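Local coordinates for putative fimbrial associated sortase-like protein (Corynebacterium diphtheriae, PDB 6BWE) that probably acts as a pilus-building sortase, a cysteine transpeptidase that cross-links pilin subunits into fibres on the bacterial surface, at residues Y159-I164 / V201-V206; E74-A79 / I92-D97; V166-D171 / N195-L200; I81-I86 / T134-L139. The protein carries 2 engineered substitutions. All coordinates share one frame; numbering follows the deposited sequence. Where two conformers were deposited one is given.

Interaction 1: residues Y159-I164 / V201-V206; sequences YEVDAI and VRAHRV
Strands 159-164 and 201-206 run antiparallel, their short axes at 139°, and a classic beta bulge at D162 and A163, both facing R202, shifts the register by one. R202 O takes a strong bond from D162 N (2.8 Å) and a weak one from A163 N, while A163 O receives R202 N. The bulge turns D162 across the partner strand. With chi1 60°, its CG sits between the backbone N and the carbonyl carbon, and each carboxylate oxygen serves a different residue. D162 OD1 is gripped side-on by R202: NE meets the syn lone pair (NE to OD1 2.9 Å), and NH2 reaches the same oxygen from above the carboxylate plane. D162 OD2 offers its anti lone pair to H204 ND1 at 2.7 Å, with ring and carboxylate 10° from coplanar. A163 CB lies over one face of the R202 guanidinium. On the other face of the sheet, R205 CD rests over the Y159 ring as a CH-pi contact, while Y159 OH and R205 NH1 both go to D182; Y159 CB meets A203 CB (3.8 Å) and V161 CG1 meets V201 CG1. One carboxylate serves two basic side chains, and its charge would probably favour a protonated H204.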
loop_
_atom_site.group_PDB
_atom_site.type_symbol
_atom_site.label_atom_id
_atom_site.label_comp_id
_atom_site.label_asym_id
_atom_site.label_seq_id
_atom_site.Cartn_x
_atom_site.Cartn_y
_atom_site.Cartn_z
ATOM N N TYR A 159 19.873 -7.732 -10.415
ATOM C CA TYR A 159 19.706 -7.964 -8.990
ATOM C C TYR A 159 20.515 -9.185 -8.616
ATOM O O TYR A 159 20.783 -10.039 -9.472
ATOM C CB TYR A 159 18.224 -8.183 -8.670
ATOM C CG TYR A 159 17.444 -6.900 -8.804
ATOM C CD1 TYR A 159 17.175 -6.119 -7.684
ATOM C CD2 TYR A 159 17.013 -6.441 -10.059
ATOM C CE1 TYR A 159 16.511 -4.903 -7.796
ATOM C CE2 TYR A 159 16.349 -5.214 -10.187
ATOM C CZ TYR A 159 16.098 -4.461 -9.051
ATOM O OH TYR A 159 15.470 -3.248 -9.116
ATOM N N GLU A 160 20.880 -9.280 -7.339
ATOM C CA GLU A 160 21.615 -10.427 -6.835
ATOM C C GLU A 160 20.919 -10.999 -5.595
ATOM O O GLU A 160 20.606 -10.259 -4.675
ATOM C CB GLU A 160 23.057 -9.970 -6.543
ATOM C CG GLU A 160 23.839 -10.858 -5.622
ATOM C CD GLU A 160 25.271 -10.372 -5.410
ATOM O OE1 GLU A 160 25.868 -9.756 -6.337
ATOM O OE2 GLU A 160 25.787 -10.621 -4.308
ATOM N N VAL A 161 20.729 -12.316 -5.558
ATOM C CA VAL A 161 19.960 -12.965 -4.500
ATOM C C VAL A 161 20.676 -12.865 -3.167
ATOM O O VAL A 161 21.874 -13.135 -3.100
ATOM C CB VAL A 161 19.681 -14.462 -4.801
ATOM C CG1 VAL A 161 18.949 -15.138 -3.640
ATOM C CG2 VAL A 161 18.858 -14.592 -6.084
ATOM N N ASP A 162 19.941 -12.459 -2.134
ATOM C CA ASP A 162 20.514 -12.306 -0.783
ATOM C C ASP A 162 19.715 -12.991 0.332
ATOM O O ASP A 162 20.167 -13.004 1.470
ATOM C CB ASP A 162 20.745 -10.823 -0.431
ATOM C CG ASP A 162 19.463 -9.996 -0.467
ATOM O OD1 ASP A 162 18.487 -10.351 0.195
ATOM O OD2 ASP A 162 19.437 -8.975 -1.168
ATOM N N ALA A 163 18.556 -13.567 0.024
ATOM C CA ALA A 163 17.745 -14.254 1.028
ATOM C C ALA A 163 16.748 -15.203 0.363
ATOM O O ALA A 163 16.181 -14.930 -0.708
ATOM C CB ALA A 163 17.026 -13.274 1.946
ATOM N N ILE A 164 16.589 -16.346 1.011
ATOM C CA ILE A 164 15.766 -17.445 0.548
ATOM C C ILE A 164 14.999 -17.932 1.771
ATOM O O ILE A 164 15.613 -18.418 2.704
ATOM C CB ILE A 164 16.613 -18.568 -0.058
ATOM C CG1 ILE A 164 17.319 -18.085 -1.321
ATOM C CG2 ILE A 164 15.735 -19.775 -0.401
ATOM C CD1 ILE A 164 18.344 -19.055 -1.877
ATOM N N VAL A 201 12.275 -15.450 -2.613
ATOM C CA VAL A 201 13.645 -15.304 -3.003
ATOM C C VAL A 201 13.852 -13.797 -3.176
ATOM O O VAL A 201 13.264 -13.193 -4.094
ATOM C CB VAL A 201 13.959 -16.050 -4.319
ATOM C CG1 VAL A 201 15.365 -15.708 -4.827
ATOM C CG2 VAL A 201 13.899 -17.551 -4.126
ATOM N N ARG A 202 14.636 -13.205 -2.278
ATOM C CA ARG A 202 14.857 -11.775 -2.248
ATOM C C ARG A 202 16.211 -11.441 -2.856
ATOM O O ARG A 202 17.213 -12.190 -2.663
ATOM C CB ARG A 202 14.785 -11.272 -0.803
ATOM C CG ARG A 202 14.656 -9.763 -0.671
ATOM C CD ARG A 202 14.651 -9.289 0.776
ATOM N NE ARG A 202 15.997 -9.461 1.365
ATOM C CZ ARG A 202 16.270 -9.538 2.667
ATOM N NH1 ARG A 202 15.319 -9.430 3.593
ATOM N NH2 ARG A 202 17.535 -9.726 3.051
ATOM N N ALA A 203 16.268 -10.315 -3.544
ATOM C CA ALA A 203 17.484 -9.883 -4.220
ATOM C C ALA A 203 17.621 -8.381 -4.182
ATOM O O ALA A 203 16.596 -7.698 -4.084
ATOM C CB ALA A 203 17.460 -10.381 -5.654
ATOM N N HIS A 204 18.864 -7.865 -4.265
ATOM C CA HIS A 204 19.112 -6.438 -4.196
ATOM C C HIS A 204 19.783 -5.983 -5.479
ATOM O O HIS A 204 20.469 -6.749 -6.130
ATOM C CB HIS A 204 19.962 -6.055 -2.950
ATOM C CG HIS A 204 21.322 -6.682 -2.931
ATOM N ND1 HIS A 204 21.561 -7.928 -2.383
ATOM C CD2 HIS A 204 22.499 -6.269 -3.457
ATOM C CE1 HIS A 204 22.835 -8.247 -2.566
ATOM N NE2 HIS A 204 23.423 -7.259 -3.218
ATOM N N ARG A 205 19.585 -4.716 -5.826
ATOM C CA ARG A 205 20.118 -4.150 -7.047
ATOM C C ARG A 205 21.651 -4.115 -7.002
ATOM O O ARG A 205 22.230 -3.819 -5.972
ATOM C CB ARG A 205 19.588 -2.744 -7.214
ATOM C CG ARG A 205 19.931 -2.070 -8.534
ATOM C CD ARG A 205 19.012 -2.499 -9.669
ATOM N NE ARG A 205 19.307 -1.664 -10.824
ATOM C CZ ARG A 205 18.848 -0.424 -11.031
ATOM N NH1 ARG A 205 17.984 0.163 -10.218
ATOM N NH2 ARG A 205 19.238 0.214 -12.117
ATOM N N VAL A 206 22.285 -4.420 -8.122
ATOM C CA VAL A 206 23.736 -4.345 -8.234
ATOM C C VAL A 206 24.065 -3.713 -9.563
ATOM O O VAL A 206 23.215 -3.651 -10.462
ATOM C CB VAL A 206 24.421 -5.740 -8.120
ATOM C CG1 VAL A 206 24.221 -6.318 -6.736
ATOM C CG2 VAL A 206 23.943 -6.717 -9.193
#

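Interaction 2: residues E74-A79 / I92-D97; sequences ERPVIA and IYHGTD
I78 carries the middle of this contact, with its CG1 in the crowded position between backbone N and carbonyl carbon (chi1 59°). From I78 CB, which lies 4.0 Å from I92 O, the chain forks. I78 CG1 passes 3.3 Å from I92 O and then meets I92 CG2; CD1, at the tip, ends against the backbone carbonyl of Y93. The other branch, I78 CG2, sits over one face of the H94 imidazole, a CH-pi contact 3.5 Å from the ring centroid, and P76 CG comes to the edge of that ring. Y64 packs against H94 edge-to-face. Water 2 also bonds to H94 ND1, H94 N and P76 O. Beyond the strands, R75 reaches across end-on: NH1 (2.9 Å) and NH2 (3.0 Å) both grip D97 OD2, the guanidinium and carboxylate planes 67° apart, while D97 OD1 goes to K56. Water 1 ties R75 NH1 to H94 O. In the backbone, I78 N donates to I92 O, nearly along the C=O axis, and I92 N donates to A79 O, both bonds 2.8 Å long. I78 and A79 both face I92, a classic bulge in the antiparallel hairpin formed by strands 77-83 and 88-94 of the sortase beta-barrel.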
loop_
_atom_site.group_PDB
_atom_site.type_symbol
_atom_site.label_atom_id
_atom_site.label_comp_id
_atom_site.label_asym_id
_atom_site.label_seq_id
_atom_site.Cartn_x
_atom_site.Cartn_y
_atom_site.Cartn_z
ATOM N N GLU A 74 -4.368 -4.721 -23.790
ATOM C CA GLU A 74 -5.164 -5.322 -22.718
ATOM C C GLU A 74 -4.341 -6.197 -21.751
ATOM O O GLU A 74 -4.595 -6.183 -20.546
ATOM C CB GLU A 74 -6.307 -6.145 -23.315
ATOM C CG GLU A 74 -7.274 -5.349 -24.200
ATOM C CD GLU A 74 -8.132 -4.352 -23.438
ATOM O OE1 GLU A 74 -8.586 -4.672 -22.316
ATOM O OE2 GLU A 74 -8.390 -3.243 -23.972
ATOM N N ARG A 75 -3.398 -6.972 -22.275
ATOM C CA ARG A 75 -2.495 -7.825 -21.437
ATOM C C ARG A 75 -1.051 -7.653 -21.871
ATOM O O ARG A 75 -0.389 -8.614 -22.314
ATOM C CB ARG A 75 -2.869 -9.311 -21.500
ATOM C CG ARG A 75 -4.257 -9.625 -20.982
ATOM C CD ARG A 75 -4.276 -9.536 -19.469
ATOM N NE ARG A 75 -5.635 -9.643 -18.962
ATOM C CZ ARG A 75 -5.956 -9.820 -17.678
ATOM N NH1 ARG A 75 -5.015 -9.914 -16.730
ATOM N NH2 ARG A 75 -7.234 -9.910 -17.339
ATOM N N PRO A 76 -0.523 -6.448 -21.688
ATOM C CA PRO A 76 0.860 -6.248 -22.097
ATOM C C PRO A 76 1.861 -6.975 -21.231
ATOM O O PRO A 76 1.667 -7.127 -20.022
ATOM C CB PRO A 76 1.054 -4.757 -21.926
ATOM C CG PRO A 76 0.141 -4.412 -20.807
ATOM C CD PRO A 76 -1.082 -5.219 -21.081
ATOM N N VAL A 77 2.945 -7.395 -21.860
ATOM C CA VAL A 77 4.125 -7.832 -21.106
ATOM C C VAL A 77 4.763 -6.559 -20.549
ATOM O O VAL A 77 5.247 -5.708 -21.324
ATOM C CB VAL A 77 5.131 -8.556 -22.011
ATOM C CG1 VAL A 77 6.403 -8.862 -21.216
ATOM C CG2 VAL A 77 4.524 -9.853 -22.552
ATOM N N ILE A 78 4.770 -6.413 -19.225
ATOM C CA ILE A 78 5.284 -5.181 -18.619
ATOM C C ILE A 78 6.812 -5.216 -18.452
ATOM O O ILE A 78 7.437 -4.183 -18.405
ATOM C CB ILE A 78 4.582 -4.783 -17.306
ATOM C CG1 ILE A 78 4.687 -5.838 -16.207
ATOM C CG2 ILE A 78 3.121 -4.520 -17.581
ATOM C CD1 ILE A 78 4.279 -5.337 -14.831
ATOM N N ALA A 79 7.373 -6.410 -18.334
ATOM C CA ALA A 79 8.800 -6.631 -18.206
ATOM C C ALA A 79 9.079 -8.101 -18.413
ATOM O O ALA A 79 8.171 -8.918 -18.452
ATOM C CB ALA A 79 9.307 -6.193 -16.827
ATOM N N ILE A 92 6.514 -10.926 -17.524
ATOM C CA ILE A 92 5.789 -10.454 -16.363
ATOM C C ILE A 92 4.602 -9.602 -16.875
ATOM O O ILE A 92 4.789 -8.766 -17.741
ATOM C CB ILE A 92 6.684 -9.628 -15.437
ATOM C CG1 ILE A 92 7.923 -10.446 -14.977
ATOM C CG2 ILE A 92 5.857 -9.177 -14.230
ATOM C CD1 ILE A 92 9.087 -9.591 -14.457
ATOM N N TYR A 93 3.430 -9.795 -16.273
ATOM C CA TYR A 93 2.214 -9.071 -16.579
ATOM C C TYR A 93 1.721 -8.321 -15.369
ATOM O O TYR A 93 2.122 -8.620 -14.245
ATOM C CB TYR A 93 1.134 -10.053 -17.005
ATOM C CG TYR A 93 1.497 -10.853 -18.238
ATOM C CD1 TYR A 93 1.216 -10.371 -19.490
ATOM C CD2 TYR A 93 2.148 -12.080 -18.128
ATOM C CE1 TYR A 93 1.539 -11.100 -20.630
ATOM C CE2 TYR A 93 2.475 -12.826 -19.272
ATOM C CZ TYR A 93 2.178 -12.322 -20.508
ATOM O OH TYR A 93 2.532 -13.022 -21.645
ATOM N N HIS A 94 0.852 -7.330 -15.591
ATOM C CA HIS A 94 0.139 -6.725 -14.475
ATOM C C HIS A 94 -0.712 -7.764 -13.735
ATOM O O HIS A 94 -1.386 -8.570 -14.351
ATOM C CB HIS A 94 -0.861 -5.672 -14.924
ATOM C CG HIS A 94 -0.272 -4.450 -15.526
ATOM N ND1 HIS A 94 -0.346 -4.205 -16.873
ATOM C CD2 HIS A 94 0.248 -3.336 -14.970
ATOM C CE1 HIS A 94 0.169 -3.019 -17.125
ATOM N NE2 HIS A 94 0.565 -2.483 -15.995
ATOM N N GLY A 95 -0.721 -7.694 -12.414
ATOM C CA GLY A 95 -1.657 -8.450 -11.610
ATOM C C GLY A 95 -1.342 -9.913 -11.468
ATOM O O GLY A 95 -0.323 -10.436 -11.994
ATOM N N THR A 96 -2.271 -10.598 -10.808
ATOM C CA THR A 96 -2.101 -12.014 -10.452
ATOM C C THR A 96 -3.405 -12.761 -10.714
ATOM O O THR A 96 -3.756 -13.653 -9.958
ATOM C CB THR A 96 -1.649 -12.174 -8.961
ATOM O OG1 THR A 96 -2.546 -11.455 -8.106
ATOM C CG2 THR A 96 -0.288 -11.641 -8.795
ATOM N N ASP A 97 -4.076 -12.449 -11.822
ATOM C CA ASP A 97 -5.223 -13.250 -12.262
ATOM C C ASP A 97 -4.807 -14.715 -12.512
ATOM O O ASP A 97 -3.683 -15.031 -12.920
ATOM C CB ASP A 97 -5.851 -12.736 -13.561
ATOM C CG ASP A 97 -6.486 -11.359 -13.424
ATOM O OD1 ASP A 97 -6.839 -10.931 -12.304
ATOM O OD2 ASP A 97 -6.647 -10.710 -14.479
HETATM O O HOH W 1 -2.279 -8.591 -17.023
HETATM O O HOH W 2 -0.355 -6.926 -18.304
#

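Interaction 3: residues V166-D171 / N195-L200; sequences VVLPED and NSHRLL
R198 NH1 is held by two acceptors of its own segment, H197 O at 2.9 Å and S196 OG at 3.0 Å. The carbonyl lies in the guanidinium plane, although NH1 meets it from above the carbonyl plane; S196 OG is tilted out of the guanidinium plane. A bend at chi2 (-66°) folds the arginine back over its own backbone, and P169 covers one face of the guanidinium, its CB over the centre of the group. The backbone beneath is equally firm: V167 N donates to R198 O (2.8 Å) and R198 N to V167 O (2.7 Å), both nearly straight and nearly along the C=O axes. H197 is pinned by ND1 to N195 O at 2.9 Å, and L168 CD2 lies over one face of its ring, 3.4 Å from NE2. V167 CG2 meets L200 CD1 (3.8 Å), and V166 CG2 meets L199 CD1 on the other face of the sheet. From L168 a type I turn leads to D171. The R198 side chain lies about 7 Å from that of H127, the predicted active-site histidine, and its place at the start of the strand that follows the predicted active-site cysteine, C189, is consistent with the active-site arginine known in sortases.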
loop_
_atom_site.group_PDB
_atom_site.type_symbol
_atom_site.label_atom_id
_atom_site.label_comp_id
_atom_site.label_asym_id
_atom_site.label_seq_id
_atom_site.Cartn_x
_atom_site.Cartn_y
_atom_site.Cartn_z
ATOM N N VAL A 166 11.256 -19.909 3.240
ATOM C CA VAL A 166 9.997 -20.615 3.055
ATOM C C VAL A 166 9.101 -20.216 4.227
ATOM O O VAL A 166 9.495 -20.390 5.390
ATOM C CB VAL A 166 10.199 -22.129 3.014
ATOM C CG1 VAL A 166 8.864 -22.860 3.034
ATOM C CG2 VAL A 166 11.030 -22.510 1.783
ATOM N N VAL A 167 7.926 -19.663 3.924
ATOM C CA VAL A 167 7.032 -19.117 4.940
ATOM C C VAL A 167 5.597 -19.581 4.724
ATOM O O VAL A 167 5.235 -20.034 3.624
ATOM C CB VAL A 167 7.090 -17.563 4.978
ATOM C CG1 VAL A 167 8.488 -17.085 5.345
ATOM C CG2 VAL A 167 6.604 -16.941 3.674
ATOM N N LEU A 168 4.770 -19.440 5.763
ATOM C CA LEU A 168 3.332 -19.641 5.603
ATOM C C LEU A 168 2.762 -18.527 4.760
ATOM O O LEU A 168 3.301 -17.430 4.773
ATOM C CB LEU A 168 2.613 -19.726 6.959
ATOM C CG LEU A 168 2.974 -20.955 7.793
ATOM C CD1 LEU A 168 2.335 -20.876 9.178
ATOM C CD2 LEU A 168 2.535 -22.239 7.093
ATOM N N PRO A 169 1.661 -18.784 4.027
ATOM C CA PRO A 169 1.171 -17.805 3.060
ATOM C C PRO A 169 0.742 -16.474 3.665
ATOM O O PRO A 169 0.838 -15.445 2.997
ATOM C CB PRO A 169 -0.006 -18.524 2.391
ATOM C CG PRO A 169 0.279 -19.964 2.605
ATOM C CD PRO A 169 0.825 -19.997 3.998
ATOM N N GLU A 170 0.317 -16.479 4.918
ATOM C CA GLU A 170 -0.005 -15.226 5.622
ATOM C C GLU A 170 1.205 -14.486 6.201
ATOM O O GLU A 170 1.077 -13.325 6.571
ATOM C CB GLU A 170 -1.046 -15.436 6.741
ATOM C CG GLU A 170 -0.773 -16.574 7.724
ATOM C CD GLU A 170 -1.284 -17.921 7.229
ATOM O OE1 GLU A 170 -0.617 -18.942 7.508
ATOM O OE2 GLU A 170 -2.332 -17.952 6.532
ATOM N N ASP A 171 2.360 -15.145 6.288
ATOM C CA ASP A 171 3.572 -14.526 6.820
ATOM C C ASP A 171 4.275 -13.698 5.724
ATOM O O ASP A 171 5.158 -14.209 5.036
ATOM C CB ASP A 171 4.497 -15.611 7.398
ATOM C CG ASP A 171 5.781 -15.050 8.016
ATOM O OD1 ASP A 171 5.885 -13.819 8.190
ATOM O OD2 ASP A 171 6.705 -15.848 8.337
ATOM N N ASN A 195 0.757 -28.964 3.543
ATOM C CA ASN A 195 0.176 -27.622 3.743
ATOM C C ASN A 195 0.850 -26.546 2.851
ATOM O O ASN A 195 2.047 -26.615 2.542
ATOM C CB ASN A 195 0.263 -27.204 5.209
ATOM C CG ASN A 195 -0.509 -28.141 6.130
ATOM O OD1 ASN A 195 0.037 -28.622 7.120
ATOM N ND2 ASN A 195 -1.772 -28.414 5.797
ATOM N N SER A 196 0.051 -25.545 2.488
ATOM C CA SER A 196 0.463 -24.441 1.646
ATOM C C SER A 196 1.569 -23.596 2.300
ATOM O O SER A 196 1.487 -23.216 3.466
ATOM C CB SER A 196 -0.769 -23.601 1.295
ATOM O OG SER A 196 -0.492 -22.718 0.227
ATOM N N HIS A 197 2.647 -23.366 1.558
ATOM C CA HIS A 197 3.713 -22.440 1.953
ATOM C C HIS A 197 4.095 -21.589 0.742
ATOM O O HIS A 197 3.675 -21.865 -0.401
ATOM C CB HIS A 197 4.947 -23.196 2.458
ATOM C CG HIS A 197 4.762 -23.852 3.791
ATOM N ND1 HIS A 197 4.019 -25.000 3.961
ATOM C CD2 HIS A 197 5.249 -23.535 5.013
ATOM C CE1 HIS A 197 4.037 -25.350 5.236
ATOM N NE2 HIS A 197 4.778 -24.478 5.896
ATOM N N ARG A 198 4.905 -20.575 0.993
ATOM C CA ARG A 198 5.481 -19.748 -0.056
ATOM C C ARG A 198 6.990 -19.749 0.049
ATOM O O ARG A 198 7.547 -19.643 1.149
ATOM C CB ARG A 198 4.962 -18.300 0.016
ATOM C CG ARG A 198 3.469 -18.166 -0.210
ATOM C CD ARG A 198 3.084 -18.558 -1.634
ATOM N NE ARG A 198 1.642 -18.505 -1.857
ATOM C CZ ARG A 198 0.786 -19.524 -1.717
ATOM N NH1 ARG A 198 1.176 -20.748 -1.331
ATOM N NH2 ARG A 198 -0.501 -19.313 -1.959
ATOM N N LEU A 199 7.642 -19.893 -1.100
ATOM C CA LEU A 199 9.069 -19.643 -1.249
ATOM C C LEU A 199 9.282 -18.196 -1.689
ATOM O O LEU A 199 8.679 -17.776 -2.696
ATOM C CB LEU A 199 9.671 -20.614 -2.244
ATOM C CG LEU A 199 11.120 -20.357 -2.652
ATOM C CD1 LEU A 199 12.061 -20.588 -1.476
ATOM C CD2 LEU A 199 11.473 -21.233 -3.842
ATOM N N LEU A 200 10.110 -17.454 -0.939
ATOM C CA LEU A 200 10.418 -16.039 -1.195
ATOM C C LEU A 200 11.908 -15.950 -1.427
ATOM O O LEU A 200 12.711 -16.303 -0.533
ATOM C CB LEU A 200 10.049 -15.117 -0.010
ATOM C CG LEU A 200 8.601 -14.633 0.160
ATOM C CD1 LEU A 200 7.610 -15.776 0.168
ATOM C CD2 LEU A 200 8.445 -13.810 1.432
#

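Interaction 4: residues I81-I86 / T134-L139; sequences ISIPTI and TLFDNL
Apolar contacts come first. I83 CD1 reaches the F136 ring at CE1 (4.1 Å), the two side chains crossing at about a right angle, and the same methyl touches L139 CD1 at 4.5 Å. L186 of strand 183-187 packs on I83, F136 and L139 alike. I86, whose CG1 takes the crowded position between backbone N and carbonyl carbon (chi1 59°), presses instead on backbone: CG2 lies 3.3 Å from N138 O, and CD1 comes 4.1 Å from L139 N. These residues join the end of strand 77-83 and its short 3-10 turn to the loop between strands 123-125 and 147-152 of the sortase beta-barrel, a loop in which the F136 side chain lies about 6 Å from that of H127, the predicted active-site histidine, and the backbones of F136 and H127 are hydrogen-bonded. Polar bonding between the segments goes through solvent. Water 3 donates to I86 O (2.7 Å) and accepts from N138 ND2 (3.1 Å). Within each segment the backbone closes on itself. I86 N bonds to I83 O across the 3-10 turn, and L139 N to F136 O (3.0 Å) closes a type I turn. A type II' turn from T134 to D137 overlaps it, with L135 at positive phi.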
loop_
_atom_site.group_PDB
_atom_site.type_symbol
_atom_site.label_atom_id
_atom_site.label_comp_id
_atom_site.label_asym_id
_atom_site.label_seq_id
_atom_site.Cartn_x
_atom_site.Cartn_y
_atom_site.Cartn_z
ATOM N N ILE A 81 11.977 -11.310 -17.201
ATOM C CA ILE A 81 12.954 -11.679 -16.217
ATOM C C ILE A 81 13.782 -12.815 -16.767
ATOM O O ILE A 81 13.257 -13.683 -17.430
ATOM C CB ILE A 81 12.289 -12.006 -14.866
ATOM C CG1 ILE A 81 13.325 -12.200 -13.769
ATOM C CG2 ILE A 81 11.425 -13.245 -14.934
ATOM C CD1 ILE A 81 12.757 -12.017 -12.367
ATOM N N SER A 82 15.084 -12.757 -16.502
ATOM C CA SER A 82 16.020 -13.843 -16.786
ATOM C C SER A 82 16.726 -14.267 -15.504
ATOM O O SER A 82 17.234 -13.424 -14.784
ATOM C CB SER A 82 17.066 -13.380 -17.790
ATOM O OG SER A 82 17.991 -14.408 -18.037
ATOM N N ILE A 83 16.749 -15.580 -15.243
ATOM C CA ILE A 83 17.385 -16.189 -14.089
ATOM C C ILE A 83 18.251 -17.330 -14.660
ATOM O O ILE A 83 17.830 -18.478 -14.689
ATOM C CB ILE A 83 16.395 -16.704 -13.030
ATOM C CG1 ILE A 83 15.351 -15.616 -12.666
ATOM C CG2 ILE A 83 17.155 -17.062 -11.777
ATOM C CD1 ILE A 83 14.183 -16.143 -11.867
ATOM N N PRO A 84 19.442 -16.996 -15.170
ATOM C CA PRO A 84 20.197 -18.004 -15.923
ATOM C C PRO A 84 20.583 -19.244 -15.147
ATOM O O PRO A 84 20.650 -20.345 -15.756
ATOM C CB PRO A 84 21.471 -17.270 -16.378
ATOM C CG PRO A 84 21.427 -15.947 -15.748
ATOM C CD PRO A 84 20.021 -15.661 -15.313
ATOM N N THR A 85 20.779 -19.141 -13.836
ATOM C CA THR A 85 21.157 -20.350 -13.098
ATOM C C THR A 85 20.099 -21.449 -13.094
ATOM O O THR A 85 20.412 -22.607 -12.792
ATOM C CB THR A 85 21.599 -20.059 -11.654
ATOM O OG1 THR A 85 20.567 -19.364 -10.930
ATOM C CG2 THR A 85 22.880 -19.256 -11.669
ATOM N N ILE A 86 18.836 -21.101 -13.366
ATOM C CA ILE A 86 17.785 -22.098 -13.534
ATOM C C ILE A 86 17.207 -22.043 -14.952
ATOM O O ILE A 86 16.149 -22.609 -15.203
ATOM C CB ILE A 86 16.657 -21.961 -12.477
ATOM C CG1 ILE A 86 16.025 -20.566 -12.555
ATOM C CG2 ILE A 86 17.190 -22.229 -11.082
ATOM C CD1 ILE A 86 14.733 -20.444 -11.795
ATOM N N THR A 134 6.729 -24.840 -17.185
ATOM C CA THR A 134 7.748 -24.910 -16.126
ATOM C C THR A 134 7.574 -23.740 -15.138
ATOM O O THR A 134 7.503 -23.947 -13.907
ATOM C CB THR A 134 9.171 -24.965 -16.727
ATOM O OG1 THR A 134 9.321 -26.224 -17.390
ATOM C CG2 THR A 134 10.276 -24.858 -15.654
ATOM N N LEU A 135 7.466 -22.540 -15.693
ATOM C CA LEU A 135 7.236 -21.335 -14.894
ATOM C C LEU A 135 8.271 -21.198 -13.747
ATOM O O LEU A 135 9.471 -21.122 -14.038
ATOM C CB LEU A 135 5.753 -21.213 -14.454
ATOM C CG LEU A 135 4.796 -21.043 -15.629
ATOM C CD1 LEU A 135 3.374 -21.334 -15.189
ATOM C CD2 LEU A 135 4.899 -19.632 -16.237
ATOM N N PHE A 136 7.847 -21.181 -12.489
ATOM C CA PHE A 136 8.777 -21.076 -11.368
ATOM C C PHE A 136 9.034 -22.446 -10.700
ATOM O O PHE A 136 9.453 -22.498 -9.531
ATOM C CB PHE A 136 8.259 -20.037 -10.344
ATOM C CG PHE A 136 8.743 -18.618 -10.530
ATOM C CD1 PHE A 136 9.700 -18.240 -11.458
ATOM C CD2 PHE A 136 8.238 -17.633 -9.698
ATOM C CE1 PHE A 136 10.146 -16.939 -11.541
ATOM C CE2 PHE A 136 8.700 -16.313 -9.797
ATOM C CZ PHE A 136 9.658 -15.981 -10.711
ATOM N N ASP A 137 8.829 -23.552 -11.432
ATOM C CA ASP A 137 9.060 -24.911 -10.893
ATOM C C ASP A 137 10.418 -25.018 -10.176
ATOM O O ASP A 137 10.532 -25.718 -9.187
ATOM C CB ASP A 137 9.141 -25.953 -12.006
ATOM C CG ASP A 137 7.815 -26.419 -12.521
ATOM O OD1 ASP A 137 6.749 -26.021 -12.017
ATOM O OD2 ASP A 137 7.877 -27.201 -13.527
ATOM N N ASN A 138 11.434 -24.359 -10.729
ATOM C CA ASN A 138 12.803 -24.501 -10.243
ATOM C C ASN A 138 13.334 -23.284 -9.498
ATOM O O ASN A 138 14.545 -23.190 -9.279
ATOM C CB ASN A 138 13.702 -24.889 -11.404
ATOM C CG ASN A 138 13.219 -26.139 -12.093
ATOM O OD1 ASN A 138 12.932 -27.151 -11.446
ATOM N ND2 ASN A 138 13.108 -26.076 -13.412
ATOM N N LEU A 139 12.438 -22.386 -9.035
ATOM C CA LEU A 139 12.876 -21.237 -8.224
ATOM C C LEU A 139 13.586 -21.705 -6.947
ATOM O O LEU A 139 14.504 -21.054 -6.461
ATOM C CB LEU A 139 11.683 -20.329 -7.851
ATOM C CG LEU A 139 12.046 -19.031 -7.166
ATOM C CD1 LEU A 139 12.846 -18.135 -8.117
ATOM C CD2 LEU A 139 10.786 -18.323 -6.698
HETATM O O HOH W 3 13.591 -23.307 -14.779
#

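In the fold
Interactions 1 and 3 hold the same pair of strands, 155-167 and 198-206; I164 CG2 and L199 CD1 touch between them. Both are partly buried and rely on backbone bonds, but interaction 1 adds a largely apolar, mostly buried face with a salt-bridged, partly exposed face opposite, whereas interaction 3 is more exposed. Interaction 2, a hairpin contact across the chain's centre from interaction 1, mixes apolar, salt-bridge and water contacts. Interaction 4 is buried and mainly apolar, without a direct hydrogen bond between its segments. It shares strand 77-83 with interaction 2, I81 packing on I92 of the neighbouring strand 88-94, and its L139 packs on V201 and L199. Interactions 3 and 4 both approach H127, the predicted active-site histidine.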